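Local structure of putative N-acetyl-gamma-glutamyl-phosphate reductase (Arabidopsis thaliana, 1XYG) at residues 20-25 against 84-89; 94-99 against 130-135; 107-112 against 158-163. The protein probably catalyses the NADPH-dependent reduction of N-acetyl-glutamyl phosphate to N-acetyl-glutamate semialdehyde, a step of arginine biosynthesis in the chloroplast. All coordinates share one frame; numbering follows the deposited sequence.

How the contacts relate
The N-terminal strand 17-22 leads through a glycine-rich turn into helix 27-37, and after strand 42-47 and a long excursion the chain returns alongside 17-22 as strand 85-88, which closes contact 1. Helix 95-100 then opens contact 2, and strand 107-110, next to 85-88 in the sheet, opens contact 3. Residues 130-135 close contact 2 before residues 158-163 close contact 3, so these two cross, whereas contact 1 is complete before either begins. Contacts 1 and 3 join strand pairs of one parallel sheet, 17-22 with 85-88 and 107-110 with 157-159, coupled where C88 O meets L111 N at 2.8 Å. Contact 2 ties a helix packed on that sheet to a loop further out.

Contact 1: 20-25 against 84-89; sequences GLLGAS and DAVFCC
L22 and F87 belong to parallel strands joined by four backbone hydrogen bonds, all nearly straight. G20 uses both its polar groups: its N donates to A85 O at 2.9 Å and its O accepts from F87 N. L22 repeats the pattern, its N reaching F87 O and its O taking C89 N at 2.8 Å. A weaker CA-H...O contact joins V86 CA to G20 O.

On one face of the sheet, L21 has CG anti to the backbone N (chi1 178°), which brings CD1 within 3.9 Å of F87 CB and 4.0 Å of C89 SG. The F87 ring turns from L21 toward A336, L337 and L340 of helix 329-343, while I32 of helix 27-37 touches both L21 and F87. L22 and V86 share the other face, where L22 CB lies 4.4 Å from C88 SG.

Two glycines sit where a CB would be crowded, G20 by the side chain of V86, G23 by the carbonyl oxygens of C89 and L22. G23 O lies 3.4 Å from C89 CB where the strands end. G23 starts the glycine-rich turn into helix 27-37, the strand-turn-helix of a Rossmann fold, which in relatives holds the dinucleotide phosphates.

Contact 2: 94-99 against 130-135; sequences TTQEII and PHKAVE
Q96 OE1 accepts the backbone N-H of K132 at 2.7 Å, the shortest bond between helix 95-100 and the loop at 130-133. The bond is fairly straight at the hydrogen, yet the donor stands 40° out of the carbonyl plane. At the other end of this amide, Q96 NE2 donates to D114 O, so both polar ends of a buried group are matched, which should hold its rotation.

Held in this way, the amide lies flat on H131, the two planes only 10° apart, with Q96 NE2 3.4 Å above the ring and over its centre. The imidazole is secured in turn: its ND1 accepts A133 N at 3.1 Å in the ring plane, its NE2 bonds Q137 OE1, and Y123 meets it edge-to-face. A133 CB completes the packing, 4.1 Å from Q96 CG.

Nearer the surface, K132 bends at chi3 (-70°) to bring NZ to E97 OE1, a salt bridge of 3.1 Å through the anti lone pair of that oxygen. The core is an amide-pi stack, its two members each fixed by hydrogen bonds, with a salt bridge at the rim; together they pin a helix flanking the parallel sheet of the Rossmann-type domain to the loop after helix 120-127.

Contact 3: 107-112 against 158-163; sequences KIVDLS and VANPGC
The N160 carboxamide runs alongside L111, with ND2 4.0 Å from L111 CG. Having CG anti to the backbone N (chi1 -154°), this amide directs ND2 to A332 O and to a water 3.1 Å away that is also within hydrogen-bonding distance of L111 O and P161 O, while OD1 has a weak bond to N339. The D110 carboxylate is turned back on its own chain: S112 N meets OD1 at 3.0 Å from well above the carboxylate plane, closing an Asx turn, and S112 OG donates to OD2 at 2.6 Å on the syn side. An alanine in place of D110 would probably leave S112 N and OG without these acceptors and set the turn after the strand free to shift.

Three backbone bonds join the parallel strands: V158 N to I108 O, D110 N to V158 O and N160 N to D110 O, each 2.8 Å from donor N to acceptor O. N160 CB lies only 3.3 Å from D110 O. V109 CG2 packs on V158 CB at 4.2 Å.

M343 of helix 329-343 covers V109 and V158, whereas T95 and I99 of helix 95-100 pack on D110. Past N160 the chain runs to C163, probably the active-site cysteine, as in relatives, at the start of helix 163-177.

Contact 1: 20-25 against 84-89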
ATOM      1  N   GLY A  20      28.502 -20.807   1.531  1.00 34.28           N
ATOM      2  CA  GLY A  20      29.062 -19.642   0.881  1.00 34.17           C
ATOM      3  C   GLY A  20      27.950 -18.997   0.070  1.00 33.52           C
ATOM      4  O   GLY A  20      27.214 -19.685  -0.644  1.00 32.70           O
ATOM      5  N   LEU A  21      27.808 -17.684   0.186  1.00 32.72           N
ATOM      6  CA  LEU A  21      26.771 -16.968  -0.547  1.00 33.68           C
ATOM      7  C   LEU A  21      27.403 -15.958  -1.503  1.00 34.31           C
ATOM      8  O   LEU A  21      27.998 -14.978  -1.067  1.00 34.64           O
ATOM      9  CB  LEU A  21      25.834 -16.255   0.441  1.00 32.12           C
ATOM     10  CG  LEU A  21      24.682 -15.381  -0.085  1.00 32.81           C
ATOM     11  CD1 LEU A  21      23.754 -16.201  -0.968  1.00 33.32           C
ATOM     12  CD2 LEU A  21      23.913 -14.782   1.090  1.00 31.01           C
ATOM     13  N   LEU A  22      27.292 -16.209  -2.805  1.00 35.47           N
ATOM     14  CA  LEU A  22      27.856 -15.301  -3.807  1.00 38.14           C
ATOM     15  C   LEU A  22      26.803 -14.285  -4.233  1.00 38.29           C
ATOM     16  O   LEU A  22      25.833 -14.640  -4.895  1.00 39.16           O
ATOM     17  CB  LEU A  22      28.335 -16.064  -5.047  1.00 39.04           C
ATOM     18  CG  LEU A  22      29.669 -16.801  -5.066  1.00 41.14           C
ATOM     19  CD1 LEU A  22      29.620 -18.000  -4.149  1.00 43.71           C
ATOM     20  CD2 LEU A  22      29.950 -17.243  -6.483  1.00 41.42           C
ATOM     21  N   GLY A  23      27.000 -13.026  -3.857  1.00 38.58           N
ATOM     22  CA  GLY A  23      26.041 -11.994  -4.202  1.00 38.08           C
ATOM     23  C   GLY A  23      25.016 -11.886  -3.090  1.00 39.34           C
ATOM     24  O   GLY A  23      23.842 -12.214  -3.269  1.00 39.68           O
ATOM     25  N   ALA A  24      25.460 -11.403  -1.936  1.00 39.35           N
ATOM     26  CA  ALA A  24      24.597 -11.283  -0.772  1.00 38.95           C
ATOM     27  C   ALA A  24      23.890  -9.947  -0.592  1.00 38.16           C
ATOM     28  O   ALA A  24      23.039  -9.826   0.283  1.00 38.14           O
ATOM     29  CB  ALA A  24      25.406 -11.608   0.486  1.00 38.81           C
ATOM     30  N   SER A  25      24.210  -8.947  -1.409  1.00 36.00           N
ATOM     31  CA  SER A  25      23.582  -7.639  -1.234  1.00 36.41           C
ATOM     32  C   SER A  25      22.178  -7.476  -1.834  1.00 35.95           C
ATOM     33  O   SER A  25      21.544  -6.432  -1.660  1.00 36.72           O
ATOM     34  CB  SER A  25      24.506  -6.539  -1.769  1.00 37.14           C
ATOM     35  OG  SER A  25      24.689  -6.660  -3.162  1.00 39.54           O
ATOM     36  N   ASP A  84      31.515 -25.590   2.076  1.00 41.04           N
ATOM     37  CA  ASP A  84      31.071 -26.910   1.626  1.00 40.59           C
ATOM     38  C   ASP A  84      30.086 -26.843   0.466  1.00 40.51           C
ATOM     39  O   ASP A  84      30.143 -27.656  -0.456  1.00 40.75           O
ATOM     40  CB  ASP A  84      30.438 -27.662   2.795  1.00 41.73           C
ATOM     41  CG  ASP A  84      31.364 -27.757   3.990  1.00 41.58           C
ATOM     42  OD1 ASP A  84      32.437 -28.378   3.862  1.00 43.22           O
ATOM     43  OD2 ASP A  84      31.023 -27.205   5.054  1.00 42.18           O
ATOM     44  N   ALA A  85      29.166 -25.889   0.534  1.00 41.16           N
ATOM     45  CA  ALA A  85      28.179 -25.689  -0.521  1.00 39.95           C
ATOM     46  C   ALA A  85      28.035 -24.190  -0.781  1.00 39.03           C
ATOM     47  O   ALA A  85      28.339 -23.362   0.079  1.00 37.72           O
ATOM     48  CB  ALA A  85      26.835 -26.296  -0.119  1.00 38.48           C
ATOM     49  N   VAL A  86      27.561 -23.847  -1.970  1.00 37.92           N
ATOM     50  CA  VAL A  86      27.407 -22.452  -2.351  1.00 36.44           C
ATOM     51  C   VAL A  86      26.058 -22.116  -2.978  1.00 35.08           C
ATOM     52  O   VAL A  86      25.492 -22.911  -3.725  1.00 34.31           O
ATOM     53  CB  VAL A  86      28.526 -22.053  -3.353  1.00 37.15           C
ATOM     54  CG1 VAL A  86      28.124 -20.817  -4.125  1.00 38.25           C
ATOM     55  CG2 VAL A  86      29.839 -21.813  -2.619  1.00 37.84           C
ATOM     56  N   PHE A  87      25.554 -20.930  -2.651  1.00 33.59           N
ATOM     57  CA  PHE A  87      24.310 -20.413  -3.211  1.00 34.18           C
ATOM     58  C   PHE A  87      24.765 -19.230  -4.054  1.00 35.53           C
ATOM     59  O   PHE A  87      25.459 -18.340  -3.559  1.00 36.21           O
ATOM     60  CB  PHE A  87      23.365 -19.900  -2.117  1.00 32.12           C
ATOM     61  CG  PHE A  87      22.574 -20.977  -1.424  1.00 30.28           C
ATOM     62  CD1 PHE A  87      21.626 -21.722  -2.122  1.00 29.24           C
ATOM     63  CD2 PHE A  87      22.759 -21.230  -0.068  1.00 27.58           C
ATOM     64  CE1 PHE A  87      20.863 -22.703  -1.477  1.00 28.91           C
ATOM     65  CE2 PHE A  87      22.004 -22.210   0.592  1.00 29.09           C
ATOM     66  CZ  PHE A  87      21.052 -22.948  -0.116  1.00 29.36           C
ATOM     67  N   CYS A  88      24.393 -19.211  -5.323  1.00 35.93           N
ATOM     68  CA  CYS A  88      24.794 -18.100  -6.167  1.00 37.39           C
ATOM     69  C   CYS A  88      23.616 -17.196  -6.518  1.00 37.08           C
ATOM     70  O   CYS A  88      22.637 -17.635  -7.125  1.00 36.79           O
ATOM     71  CB  CYS A  88      25.457 -18.613  -7.446  1.00 38.73           C
ATOM     72  SG  CYS A  88      25.914 -17.271  -8.560  1.00 45.62           S
ATOM     73  N   CYS A  89      23.719 -15.928  -6.133  1.00 37.26           N
ATOM     74  CA  CYS A  89      22.665 -14.958  -6.408  1.00 39.72           C
ATOM     75  C   CYS A  89      23.165 -13.787  -7.251  1.00 41.12           C
ATOM     76  O   CYS A  89      22.768 -12.652  -7.019  1.00 41.26           O
ATOM     77  CB  CYS A  89      22.077 -14.425  -5.095  1.00 38.74           C
ATOM     78  SG  CYS A  89      21.291 -15.673  -4.037  1.00 40.12           S
TER

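Contact 2: 94-99 against 130-135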
ATOM      1  N   THR A  94      27.021 -13.506 -15.634  1.00 58.29           N
ATOM      2  CA  THR A  94      28.193 -13.341 -14.801  1.00 55.19           C
ATOM      3  C   THR A  94      28.470 -14.702 -14.199  1.00 53.35           C
ATOM      4  O   THR A  94      29.610 -15.147 -14.069  1.00 53.39           O
ATOM      5  CB  THR A  94      27.870 -12.379 -13.646  1.00 56.02           C
ATOM      6  OG1 THR A  94      27.404 -11.134 -14.177  1.00 55.69           O
ATOM      7  CG2 THR A  94      29.081 -12.150 -12.775  1.00 56.21           C
ATOM      8  N   THR A  95      27.370 -15.348 -13.843  1.00 49.73           N
ATOM      9  CA  THR A  95      27.345 -16.649 -13.200  1.00 48.32           C
ATOM     10  C   THR A  95      28.083 -17.788 -13.896  1.00 48.53           C
ATOM     11  O   THR A  95      28.711 -18.616 -13.230  1.00 48.27           O
ATOM     12  CB  THR A  95      25.879 -17.063 -12.953  1.00 45.64           C
ATOM     13  OG1 THR A  95      25.262 -16.112 -12.067  1.00 45.11           O
ATOM     14  CG2 THR A  95      25.800 -18.427 -12.347  1.00 43.14           C
ATOM     15  N   GLN A  96      28.018 -17.837 -15.221  1.00 47.60           N
ATOM     16  CA  GLN A  96      28.669 -18.912 -15.955  1.00 48.55           C
ATOM     17  C   GLN A  96      30.180 -19.029 -15.771  1.00 50.86           C
ATOM     18  O   GLN A  96      30.679 -20.105 -15.437  1.00 49.37           O
ATOM     19  CB  GLN A  96      28.334 -18.814 -17.447  1.00 48.17           C
ATOM     20  CG  GLN A  96      27.075 -19.585 -17.857  1.00 44.29           C
ATOM     21  CD  GLN A  96      26.508 -19.124 -19.188  1.00 43.13           C
ATOM     22  OE1 GLN A  96      27.227 -18.584 -20.024  1.00 44.01           O
ATOM     23  NE2 GLN A  96      25.214 -19.343 -19.395  1.00 40.91           N
ATOM     24  N   GLU A  97      30.917 -17.942 -15.969  1.00 54.74           N
ATOM     25  CA  GLU A  97      32.359 -18.046 -15.825  1.00 57.52           C
ATOM     26  C   GLU A  97      32.833 -18.202 -14.386  1.00 56.34           C
ATOM     27  O   GLU A  97      33.850 -18.844 -14.131  1.00 56.05           O
ATOM     28  CB  GLU A  97      33.084 -16.885 -16.524  1.00 62.41           C
ATOM     29  CG  GLU A  97      32.870 -15.470 -16.086  1.00 71.03           C
ATOM     30  CD  GLU A  97      33.624 -14.521 -17.020  1.00 74.87           C
ATOM     31  OE1 GLU A  97      33.049 -14.112 -18.048  1.00 77.89           O
ATOM     32  OE2 GLU A  97      34.800 -14.207 -16.740  1.00 77.03           O
ATOM     33  N   ILE A  98      32.087 -17.638 -13.443  1.00 52.76           N
ATOM     34  CA  ILE A  98      32.447 -17.746 -12.036  1.00 50.32           C
ATOM     35  C   ILE A  98      32.215 -19.158 -11.534  1.00 48.39           C
ATOM     36  O   ILE A  98      33.047 -19.723 -10.826  1.00 48.23           O
ATOM     37  CB  ILE A  98      31.606 -16.802 -11.166  1.00 50.19           C
ATOM     38  CG1 ILE A  98      32.018 -15.356 -11.399  1.00 49.30           C
ATOM     39  CG2 ILE A  98      31.712 -17.226  -9.693  1.00 49.24           C
ATOM     40  CD1 ILE A  98      31.063 -14.392 -10.752  1.00 49.01           C
ATOM     41  N   ILE A  99      31.063 -19.712 -11.885  1.00 46.90           N
ATOM     42  CA  ILE A  99      30.713 -21.054 -11.455  1.00 46.41           C
ATOM     43  C   ILE A  99      31.605 -22.092 -12.113  1.00 48.24           C
ATOM     44  O   ILE A  99      31.966 -23.095 -11.497  1.00 47.62           O
ATOM     45  CB  ILE A  99      29.226 -21.370 -11.770  1.00 42.82           C
ATOM     46  CG1 ILE A  99      28.319 -20.561 -10.836  1.00 41.92           C
ATOM     47  CG2 ILE A  99      28.962 -22.854 -11.636  1.00 42.29           C
ATOM     48  CD1 ILE A  99      26.854 -20.923 -10.894  1.00 40.12           C
ATOM     49  N   PRO A 130      26.861 -15.272 -25.819  1.00 61.01           N
ATOM     50  CA  PRO A 130      27.252 -16.678 -25.918  1.00 61.15           C
ATOM     51  C   PRO A 130      27.308 -17.358 -24.554  1.00 60.21           C
ATOM     52  O   PRO A 130      27.612 -16.729 -23.542  1.00 59.31           O
ATOM     53  CB  PRO A 130      28.612 -16.598 -26.595  1.00 61.77           C
ATOM     54  CG  PRO A 130      28.408 -15.369 -27.529  1.00 63.41           C
ATOM     55  CD  PRO A 130      27.761 -14.403 -26.593  1.00 62.27           C
ATOM     56  N   HIS A 131      26.969 -18.641 -24.527  1.00 54.41           N
ATOM     57  CA  HIS A 131      27.007 -19.433 -23.301  1.00 51.36           C
ATOM     58  C   HIS A 131      28.500 -19.671 -23.072  1.00 51.82           C
ATOM     59  O   HIS A 131      29.187 -20.207 -23.946  1.00 52.32           O
ATOM     60  CB  HIS A 131      26.276 -20.765 -23.528  1.00 49.29           C
ATOM     61  CG  HIS A 131      25.947 -21.520 -22.275  1.00 46.58           C
ATOM     62  ND1 HIS A 131      26.905 -21.940 -21.377  1.00 44.50           N
ATOM     63  CD2 HIS A 131      24.762 -21.982 -21.797  1.00 44.85           C
ATOM     64  CE1 HIS A 131      26.331 -22.629 -20.406  1.00 44.47           C
ATOM     65  NE2 HIS A 131      25.028 -22.668 -20.640  1.00 44.78           N
ATOM     66  N   LYS A 132      29.009 -19.263 -21.913  1.00 51.63           N
ATOM     67  CA  LYS A 132      30.436 -19.408 -21.628  1.00 51.22           C
ATOM     68  C   LYS A 132      30.834 -20.628 -20.802  1.00 51.03           C
ATOM     69  O   LYS A 132      31.939 -20.687 -20.264  1.00 51.47           O
ATOM     70  CB  LYS A 132      30.957 -18.139 -20.950  1.00 51.88           C
ATOM     71  CG  LYS A 132      30.951 -16.925 -21.863  1.00 54.80           C
ATOM     72  CD  LYS A 132      31.275 -15.643 -21.123  1.00 58.31           C
ATOM     73  CE  LYS A 132      30.142 -15.242 -20.203  1.00 60.85           C
ATOM     74  NZ  LYS A 132      30.380 -13.904 -19.613  1.00 65.41           N
ATOM     75  N   ALA A 133      29.943 -21.607 -20.714  1.00 48.99           N
ATOM     76  CA  ALA A 133      30.214 -22.824 -19.954  1.00 48.35           C
ATOM     77  C   ALA A 133      29.425 -23.972 -20.572  1.00 48.43           C
ATOM     78  O   ALA A 133      28.793 -24.769 -19.876  1.00 48.41           O
ATOM     79  CB  ALA A 133      29.806 -22.628 -18.495  1.00 48.66           C
ATOM     80  N   VAL A 134      29.481 -24.044 -21.896  1.00 49.07           N
ATOM     81  CA  VAL A 134      28.762 -25.054 -22.666  1.00 48.83           C
ATOM     82  C   VAL A 134      28.851 -26.481 -22.129  1.00 49.90           C
ATOM     83  O   VAL A 134      27.833 -27.168 -22.037  1.00 50.43           O
ATOM     84  CB  VAL A 134      29.227 -25.050 -24.141  1.00 49.01           C
ATOM     85  CG1 VAL A 134      28.546 -26.176 -24.908  1.00 47.65           C
ATOM     86  CG2 VAL A 134      28.902 -23.714 -24.788  1.00 48.10           C
ATOM     87  N   GLU A 135      30.060 -26.932 -21.799  1.00 50.52           N
ATOM     88  CA  GLU A 135      30.261 -28.290 -21.287  1.00 50.01           C
ATOM     89  C   GLU A 135      29.603 -28.511 -19.933  1.00 47.90           C
ATOM     90  O   GLU A 135      28.867 -29.479 -19.738  1.00 46.98           O
ATOM     91  CB  GLU A 135      31.754 -28.624 -21.147  1.00 53.30           C
ATOM     92  CG  GLU A 135      32.494 -29.107 -22.393  1.00 57.55           C
ATOM     93  CD  GLU A 135      31.597 -29.738 -23.432  1.00 60.50           C
ATOM     94  OE1 GLU A 135      30.824 -30.646 -23.085  1.00 62.22           O
ATOM     95  OE2 GLU A 135      31.678 -29.324 -24.605  1.00 62.91           O
TER
HETATM   96  O   HOH W   1      31.271 -12.548 -17.523  1.00 50.47           O

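Contact 3: 107-112 against 158-163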
ATOM      1  N   LYS A 107      29.096 -28.277  -3.776  1.00 41.71           N
ATOM      2  CA  LYS A 107      27.745 -28.538  -4.258  1.00 40.29           C
ATOM      3  C   LYS A 107      27.249 -27.115  -4.532  1.00 39.25           C
ATOM      4  O   LYS A 107      27.355 -26.238  -3.673  1.00 37.39           O
ATOM      5  CB  LYS A 107      26.889 -29.215  -3.184  1.00 40.75           C
ATOM      6  CG  LYS A 107      27.192 -30.699  -2.990  1.00 42.17           C
ATOM      7  CD  LYS A 107      26.909 -31.491  -4.255  1.00 44.73           C
ATOM      8  CE  LYS A 107      27.158 -32.979  -4.063  1.00 46.04           C
ATOM      9  NZ  LYS A 107      26.261 -33.558  -3.030  1.00 48.35           N
ATOM     10  N   ILE A 108      26.709 -26.884  -5.721  1.00 37.80           N
ATOM     11  CA  ILE A 108      26.278 -25.542  -6.090  1.00 36.90           C
ATOM     12  C   ILE A 108      24.831 -25.388  -6.540  1.00 36.29           C
ATOM     13  O   ILE A 108      24.324 -26.168  -7.347  1.00 36.27           O
ATOM     14  CB  ILE A 108      27.164 -24.979  -7.235  1.00 36.10           C
ATOM     15  CG1 ILE A 108      28.642 -25.057  -6.851  1.00 36.32           C
ATOM     16  CG2 ILE A 108      26.773 -23.536  -7.540  1.00 36.14           C
ATOM     17  CD1 ILE A 108      29.580 -24.837  -8.021  1.00 36.39           C
ATOM     18  N   VAL A 109      24.171 -24.367  -6.007  1.00 33.60           N
ATOM     19  CA  VAL A 109      22.812 -24.064  -6.406  1.00 32.63           C
ATOM     20  C   VAL A 109      22.832 -22.637  -6.928  1.00 31.89           C
ATOM     21  O   VAL A 109      22.991 -21.678  -6.168  1.00 31.64           O
ATOM     22  CB  VAL A 109      21.799 -24.186  -5.244  1.00 32.37           C
ATOM     23  CG1 VAL A 109      20.447 -23.596  -5.679  1.00 29.01           C
ATOM     24  CG2 VAL A 109      21.604 -25.667  -4.885  1.00 29.61           C
ATOM     25  N   ASP A 110      22.704 -22.507  -8.241  1.00 29.87           N
ATOM     26  CA  ASP A 110      22.708 -21.200  -8.875  1.00 30.53           C
ATOM     27  C   ASP A 110      21.288 -20.677  -8.995  1.00 29.28           C
ATOM     28  O   ASP A 110      20.440 -21.315  -9.615  1.00 30.06           O
ATOM     29  CB  ASP A 110      23.341 -21.279 -10.268  1.00 29.42           C
ATOM     30  CG  ASP A 110      23.290 -19.944 -11.006  1.00 28.68           C
ATOM     31  OD1 ASP A 110      23.404 -18.897 -10.341  1.00 27.87           O
ATOM     32  OD2 ASP A 110      23.149 -19.941 -12.248  1.00 29.53           O
ATOM     33  N   LEU A 111      21.028 -19.519  -8.394  1.00 29.28           N
ATOM     34  CA  LEU A 111      19.698 -18.930  -8.459  1.00 30.11           C
ATOM     35  C   LEU A 111      19.488 -18.092  -9.715  1.00 29.56           C
ATOM     36  O   LEU A 111      18.361 -17.679 -10.001  1.00 29.91           O
ATOM     37  CB  LEU A 111      19.419 -18.071  -7.224  1.00 28.54           C
ATOM     38  CG  LEU A 111      19.040 -18.865  -5.977  1.00 30.38           C
ATOM     39  CD1 LEU A 111      20.300 -19.321  -5.255  1.00 29.26           C
ATOM     40  CD2 LEU A 111      18.181 -18.000  -5.072  1.00 28.23           C
ATOM     41  N   SER A 112      20.563 -17.849 -10.466  1.00 29.05           N
ATOM     42  CA  SER A 112      20.454 -17.059 -11.693  1.00 29.69           C
ATOM     43  C   SER A 112      19.798 -17.928 -12.762  1.00 30.40           C
ATOM     44  O   SER A 112      19.494 -19.093 -12.526  1.00 31.26           O
ATOM     45  CB  SER A 112      21.830 -16.615 -12.194  1.00 27.98           C
ATOM     46  OG  SER A 112      22.379 -17.589 -13.068  1.00 26.83           O
ATOM     47  N   VAL A 158      23.067 -27.286  -9.531  1.00 33.70           N
ATOM     48  CA  VAL A 158      21.644 -27.183  -9.798  1.00 32.40           C
ATOM     49  C   VAL A 158      21.255 -25.770 -10.198  1.00 31.65           C
ATOM     50  O   VAL A 158      21.683 -24.796  -9.578  1.00 30.38           O
ATOM     51  CB  VAL A 158      20.803 -27.610  -8.567  1.00 33.21           C
ATOM     52  CG1 VAL A 158      19.330 -27.232  -8.778  1.00 34.27           C
ATOM     53  CG2 VAL A 158      20.915 -29.115  -8.360  1.00 31.46           C
ATOM     54  N   ALA A 159      20.458 -25.670 -11.257  1.00 29.52           N
ATOM     55  CA  ALA A 159      19.980 -24.379 -11.734  1.00 29.00           C
ATOM     56  C   ALA A 159      18.619 -24.178 -11.083  1.00 27.95           C
ATOM     57  O   ALA A 159      17.652 -24.860 -11.434  1.00 29.23           O
ATOM     58  CB  ALA A 159      19.844 -24.392 -13.260  1.00 27.78           C
ATOM     59  N   ASN A 160      18.549 -23.271 -10.116  1.00 27.75           N
ATOM     60  CA  ASN A 160      17.292 -23.011  -9.427  1.00 27.97           C
ATOM     61  C   ASN A 160      16.348 -22.301 -10.392  1.00 27.58           C
ATOM     62  O   ASN A 160      16.710 -21.287 -10.993  1.00 29.01           O
ATOM     63  CB  ASN A 160      17.532 -22.149  -8.184  1.00 26.49           C
ATOM     64  CG  ASN A 160      16.459 -22.352  -7.126  1.00 25.94           C
ATOM     65  OD1 ASN A 160      16.177 -23.480  -6.727  1.00 26.31           O
ATOM     66  ND2 ASN A 160      15.857 -21.264  -6.669  1.00 25.82           N
ATOM     67  N   PRO A 161      15.131 -22.842 -10.579  1.00 27.12           N
ATOM     68  CA  PRO A 161      14.161 -22.221 -11.493  1.00 27.03           C
ATOM     69  C   PRO A 161      13.772 -20.782 -11.170  1.00 26.89           C
ATOM     70  O   PRO A 161      14.045 -20.278 -10.081  1.00 26.70           O
ATOM     71  CB  PRO A 161      12.959 -23.177 -11.453  1.00 25.22           C
ATOM     72  CG  PRO A 161      13.197 -24.072 -10.261  1.00 25.72           C
ATOM     73  CD  PRO A 161      14.692 -24.194 -10.191  1.00 26.54           C
ATOM     74  N   GLY A 162      13.157 -20.119 -12.145  1.00 27.24           N
ATOM     75  CA  GLY A 162      12.720 -18.754 -11.940  1.00 25.83           C
ATOM     76  C   GLY A 162      11.414 -18.811 -11.174  1.00 26.47           C
ATOM     77  O   GLY A 162      10.837 -19.887 -11.022  1.00 26.70           O
ATOM     78  N   CYS A 163      10.945 -17.663 -10.697  1.00 25.32           N
ATOM     79  CA  CYS A 163       9.708 -17.594  -9.934  1.00 25.09           C
ATOM     80  C   CYS A 163       8.466 -17.963 -10.755  1.00 26.28           C
ATOM     81  O   CYS A 163       7.778 -18.942 -10.445  1.00 26.13           O
ATOM     82  CB  CYS A 163       9.561 -16.197  -9.328  1.00 23.11           C
ATOM     83  SG  CYS A 163       9.934 -14.867 -10.473  1.00 29.84           S
TER
HETATM   84  O   HOH W   2      16.149 -18.985  -8.687  1.00 31.12           O